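Long-range contact in cellulase CEL9M (Clostridium cellulolyticum, PDB 1IA6), which probably hydrolyses internal beta-1,4-glucosidic linkages in cellulose and related beta-glucans, as a family 9 glycoside hydrolase: residues Ala279-Trp287 / Tyr309-Tyr320. Residues are numbered along the deposited sequence; the frame is centred on the assembly and turned at random.
Unlike the reference sequence in segment 279-287: Phe282 (reference Ile).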
loop_
_atom_site.group_PDB
_atom_site.type_symbol
_atom_site.label_atom_id
_atom_site.label_comp_id
_atom_site.label_asym_id
_atom_site.label_seq_id
_atom_site.Cartn_x
_atom_site.Cartn_y
_atom_site.Cartn_z
ATOM N N ALA A 279 -20.902 -10.878 3.368
ATOM C CA ALA A 279 -19.497 -10.905 3.773
ATOM C C ALA A 279 -19.058 -9.520 4.241
ATOM O O ALA A 279 -18.394 -9.380 5.271
ATOM C CB ALA A 279 -18.625 -11.369 2.613
ATOM N N ILE A 280 -19.427 -8.497 3.478
ATOM C CA ILE A 280 -19.084 -7.124 3.822
ATOM C C ILE A 280 -19.765 -6.695 5.118
ATOM O O ILE A 280 -19.134 -6.105 5.999
ATOM C CB ILE A 280 -19.495 -6.153 2.693
ATOM C CG1 ILE A 280 -18.660 -6.435 1.445
ATOM C CG2 ILE A 280 -19.321 -4.716 3.144
ATOM C CD1 ILE A 280 -17.171 -6.381 1.684
ATOM N N GLU A 281 -21.054 -6.991 5.235
ATOM C CA GLU A 281 -21.808 -6.636 6.434
ATOM C C GLU A 281 -21.192 -7.265 7.680
ATOM O O GLU A 281 -21.084 -6.617 8.723
ATOM C CB GLU A 281 -23.261 -7.092 6.303
ATOM C CG GLU A 281 -24.043 -6.386 5.214
ATOM C CD GLU A 281 -25.449 -6.937 5.065
ATOM O OE1 GLU A 281 -26.194 -6.946 6.069
ATOM O OE2 GLU A 281 -25.809 -7.365 3.945
ATOM N N PHE A 282 -20.799 -8.531 7.573
ATOM C CA PHE A 282 -20.190 -9.232 8.701
ATOM C C PHE A 282 -18.933 -8.509 9.162
ATOM O O PHE A 282 -18.784 -8.184 10.342
ATOM C CB PHE A 282 -19.811 -10.665 8.322
ATOM C CG PHE A 282 -19.098 -11.408 9.424
ATOM C CD1 PHE A 282 -19.816 -12.076 10.410
ATOM C CD2 PHE A 282 -17.709 -11.392 9.505
ATOM C CE1 PHE A 282 -19.162 -12.718 11.461
ATOM C CE2 PHE A 282 -17.044 -12.030 10.552
ATOM C CZ PHE A 282 -17.772 -12.693 11.533
ATOM N N ASN A 283 -18.020 -8.269 8.225
ATOM C CA ASN A 283 -16.769 -7.601 8.549
ATOM C C ASN A 283 -16.986 -6.230 9.174
ATOM O O ASN A 283 -16.356 -5.897 10.175
ATOM C CB ASN A 283 -15.890 -7.482 7.303
ATOM C CG ASN A 283 -14.634 -6.674 7.555
ATOM O OD1 ASN A 283 -14.594 -5.476 7.288
ATOM N ND2 ASN A 283 -13.608 -7.323 8.092
ATOM N N PHE A 284 -17.885 -5.439 8.596
ATOM C CA PHE A 284 -18.157 -4.112 9.128
ATOM C C PHE A 284 -18.741 -4.178 10.533
ATOM O O PHE A 284 -18.295 -3.460 11.427
ATOM C CB PHE A 284 -19.112 -3.346 8.204
ATOM C CG PHE A 284 -18.492 -2.919 6.898
ATOM C CD1 PHE A 284 -17.128 -3.090 6.663
ATOM C CD2 PHE A 284 -19.269 -2.313 5.916
ATOM C CE1 PHE A 284 -16.548 -2.662 5.468
ATOM C CE2 PHE A 284 -18.698 -1.880 4.716
ATOM C CZ PHE A 284 -17.335 -2.055 4.494
ATOM N N ASN A 285 -19.732 -5.041 10.732
ATOM C CA ASN A 285 -20.353 -5.174 12.047
ATOM C C ASN A 285 -19.375 -5.733 13.070
ATOM O O ASN A 285 -19.470 -5.436 14.260
ATOM C CB ASN A 285 -21.600 -6.060 11.973
ATOM C CG ASN A 285 -22.759 -5.370 11.281
ATOM O OD1 ASN A 285 -22.907 -4.151 11.374
ATOM N ND2 ASN A 285 -23.592 -6.143 10.596
ATOM N N TYR A 286 -18.428 -6.539 12.602
ATOM C CA TYR A 286 -17.427 -7.115 13.487
ATOM C C TYR A 286 -16.518 -5.999 14.000
ATOM O O TYR A 286 -16.179 -5.954 15.182
ATOM C CB TYR A 286 -16.615 -8.174 12.736
ATOM C CG TYR A 286 -15.608 -8.898 13.596
ATOM C CD1 TYR A 286 -14.334 -8.377 13.803
ATOM C CD2 TYR A 286 -15.938 -10.103 14.220
ATOM C CE1 TYR A 286 -13.409 -9.035 14.613
ATOM C CE2 TYR A 286 -15.025 -10.770 15.030
ATOM C CZ TYR A 286 -13.762 -10.231 15.221
ATOM O OH TYR A 286 -12.856 -10.894 16.014
ATOM N N TRP A 287 -16.138 -5.087 13.111
ATOM C CA TRP A 287 -15.282 -3.972 13.505
ATOM C C TRP A 287 -16.007 -2.976 14.399
ATOM O O TRP A 287 -15.392 -2.334 15.244
ATOM C CB TRP A 287 -14.732 -3.246 12.271
ATOM C CG TRP A 287 -13.422 -3.802 11.819
ATOM C CD1 TRP A 287 -13.206 -5.006 11.207
ATOM C CD2 TRP A 287 -12.132 -3.214 12.016
ATOM N NE1 TRP A 287 -11.860 -5.204 11.015
ATOM C CE2 TRP A 287 -11.178 -4.120 11.503
ATOM C CE3 TRP A 287 -11.689 -2.010 12.580
ATOM C CZ2 TRP A 287 -9.803 -3.859 11.537
ATOM C CZ3 TRP A 287 -10.320 -1.751 12.614
ATOM C CH2 TRP A 287 -9.396 -2.675 12.095
ATOM N N TYR A 309 -3.809 -0.734 10.057
ATOM C CA TYR A 309 -5.053 -1.495 9.991
ATOM C C TYR A 309 -6.289 -0.613 10.134
ATOM O O TYR A 309 -7.265 -0.791 9.407
ATOM C CB TYR A 309 -5.078 -2.580 11.073
ATOM C CG TYR A 309 -4.081 -3.693 10.844
ATOM C CD1 TYR A 309 -4.043 -4.378 9.630
ATOM C CD2 TYR A 309 -3.180 -4.071 11.842
ATOM C CE1 TYR A 309 -3.136 -5.409 9.411
ATOM C CE2 TYR A 309 -2.266 -5.107 11.632
ATOM C CZ TYR A 309 -2.252 -5.768 10.412
ATOM O OH TYR A 309 -1.359 -6.791 10.183
ATOM N N ALA A 310 -6.254 0.332 11.073
ATOM C CA ALA A 310 -7.395 1.220 11.287
ATOM C C ALA A 310 -7.689 2.064 10.046
ATOM O O ALA A 310 -8.854 2.255 9.672
ATOM C CB ALA A 310 -7.141 2.124 12.496
ATOM N N ALA A 311 -6.634 2.562 9.406
ATOM C CA ALA A 311 -6.787 3.373 8.201
ATOM C C ALA A 311 -7.318 2.543 7.032
ATOM O O ALA A 311 -8.172 3.002 6.277
ATOM C CB ALA A 311 -5.449 4.007 7.822
ATOM N N ALA A 312 -6.805 1.323 6.885
ATOM C CA ALA A 312 -7.226 0.438 5.800
ATOM C C ALA A 312 -8.707 0.063 5.893
ATOM O O ALA A 312 -9.426 0.100 4.895
ATOM C CB ALA A 312 -6.360 -0.825 5.789
ATOM N N GLU A 313 -9.170 -0.297 7.085
ATOM C CA GLU A 313 -10.576 -0.659 7.243
ATOM C C GLU A 313 -11.441 0.573 6.983
ATOM O O GLU A 313 -12.486 0.485 6.342
ATOM C CB GLU A 313 -10.838 -1.192 8.656
ATOM C CG GLU A 313 -12.288 -1.602 8.936
ATOM C CD GLU A 313 -12.716 -2.880 8.224
ATOM O OE1 GLU A 313 -11.844 -3.652 7.770
ATOM O OE2 GLU A 313 -13.939 -3.125 8.139
ATOM N N SER A 314 -11.000 1.727 7.474
ATOM C CA SER A 314 -11.756 2.959 7.282
ATOM C C SER A 314 -11.875 3.310 5.799
ATOM O O SER A 314 -12.916 3.793 5.349
ATOM C CB SER A 314 -11.097 4.105 8.052
ATOM O OG SER A 314 -11.121 3.843 9.447
ATOM N N MET A 315 -10.817 3.059 5.036
ATOM C CA MET A 315 -10.857 3.350 3.608
ATOM C C MET A 315 -11.921 2.497 2.913
ATOM O O MET A 315 -12.699 3.002 2.101
ATOM C CB MET A 315 -9.494 3.089 2.958
ATOM C CG MET A 315 -9.495 3.385 1.464
ATOM S SD MET A 315 -8.058 2.761 0.596
ATOM C CE MET A 315 -8.672 2.785 -1.085
ATOM N N VAL A 316 -11.952 1.204 3.229
ATOM C CA VAL A 316 -12.930 0.303 2.625
ATOM C C VAL A 316 -14.349 0.757 2.962
ATOM O O VAL A 316 -15.229 0.767 2.099
ATOM C CB VAL A 316 -12.726 -1.152 3.111
ATOM C CG1 VAL A 316 -13.770 -2.067 2.480
ATOM C CG2 VAL A 316 -11.323 -1.624 2.748
ATOM N N MET A 317 -14.572 1.139 4.216
ATOM C CA MET A 317 -15.890 1.604 4.632
ATOM C C MET A 317 -16.308 2.858 3.867
ATOM O O MET A 317 -17.477 3.012 3.517
ATOM C CB MET A 317 -15.911 1.896 6.133
ATOM C CG MET A 317 -15.722 0.671 7.000
ATOM S SD MET A 317 -15.787 1.090 8.749
ATOM C CE MET A 317 -16.175 -0.521 9.460
ATOM N N LEU A 318 -15.362 3.757 3.605
ATOM C CA LEU A 318 -15.696 4.980 2.874
ATOM C C LEU A 318 -15.989 4.720 1.399
ATOM O O LEU A 318 -16.800 5.420 0.790
ATOM C CB LEU A 318 -14.579 6.020 3.015
ATOM C CG LEU A 318 -14.405 6.596 4.424
ATOM C CD1 LEU A 318 -13.414 7.744 4.380
ATOM C CD2 LEU A 318 -15.748 7.079 4.960
ATOM N N VAL A 319 -15.332 3.723 0.814
ATOM C CA VAL A 319 -15.591 3.395 -0.585
ATOM C C VAL A 319 -17.008 2.832 -0.645
ATOM O O VAL A 319 -17.788 3.161 -1.540
ATOM C CB VAL A 319 -14.591 2.345 -1.115
ATOM C CG1 VAL A 319 -14.969 1.927 -2.530
ATOM C CG2 VAL A 319 -13.186 2.924 -1.100
ATOM N N TYR A 320 -17.338 1.990 0.330
ATOM C CA TYR A 320 -18.661 1.388 0.420
ATOM C C TYR A 320 -19.730 2.473 0.565
ATOM O O TYR A 320 -20.805 2.380 -0.031
ATOM C CB TYR A 320 -18.722 0.450 1.630
ATOM C CG TYR A 320 -20.077 -0.166 1.876
ATOM C CD1 TYR A 320 -20.536 -1.222 1.091
ATOM C CD2 TYR A 320 -20.903 0.306 2.895
ATOM C CE1 TYR A 320 -21.788 -1.799 1.319
ATOM C CE2 TYR A 320 -22.155 -0.260 3.129
ATOM C CZ TYR A 320 -22.588 -1.313 2.339
ATOM O OH TYR A 320 -23.819 -1.886 2.578
#
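Asn283, which meets Glu313 across the contact, is gripped at ND2 by two backbone oxygens, those of Asp250 and Trp252. This turns Asn283 OD1 toward the acid, 2.6 Å from Glu313 OE2; both side chains are buried. Asparagine suits the place by offering N-H donors and an oxygen on one short side chain. Glu313 OE1 has its own hydrogen bond, with Thr253 OG1. A bend at chi2 lays the glutamate over the indole of Trp287: Glu313 CG sits 3.7 Å from the centroid of the five-membered ring, and the carboxylate stacks almost parallel to it, 4° between planes. Glutamate thus supplies methylenes for the indole as well as a polar end, and tryptophan a broad face plus an N-H, its NE1 donating to Trp252 O.

Farther along, Phe284 is a knob lodged among Glu313, Val316, Met317 and Tyr320. Phe284 CE2 lies 3.6 Å from Tyr320 CG, the phenyl edge directed at the face that tyrosine offers, a T-shaped pair with planes 76° apart. Met317 CG passes over one phenyl face, 4.1 Å from the centroid, the sulfur standing farther above as a Met-aromatic contact; an unbranched, extended chain can lie across that face. Val316 CG1 meets the ring edge, 4.1 Å from Phe284 CZ.

Helices 274-289 and 306-323 are successive helices of the alpha/alpha barrel; their segments cross at 132°, nearer antiparallel than parallel, with axes 11.5 Å apart, room for large side chains. The two close oxygens would be consistent with Glu313 holding a proton, its pKa perhaps raised by burial.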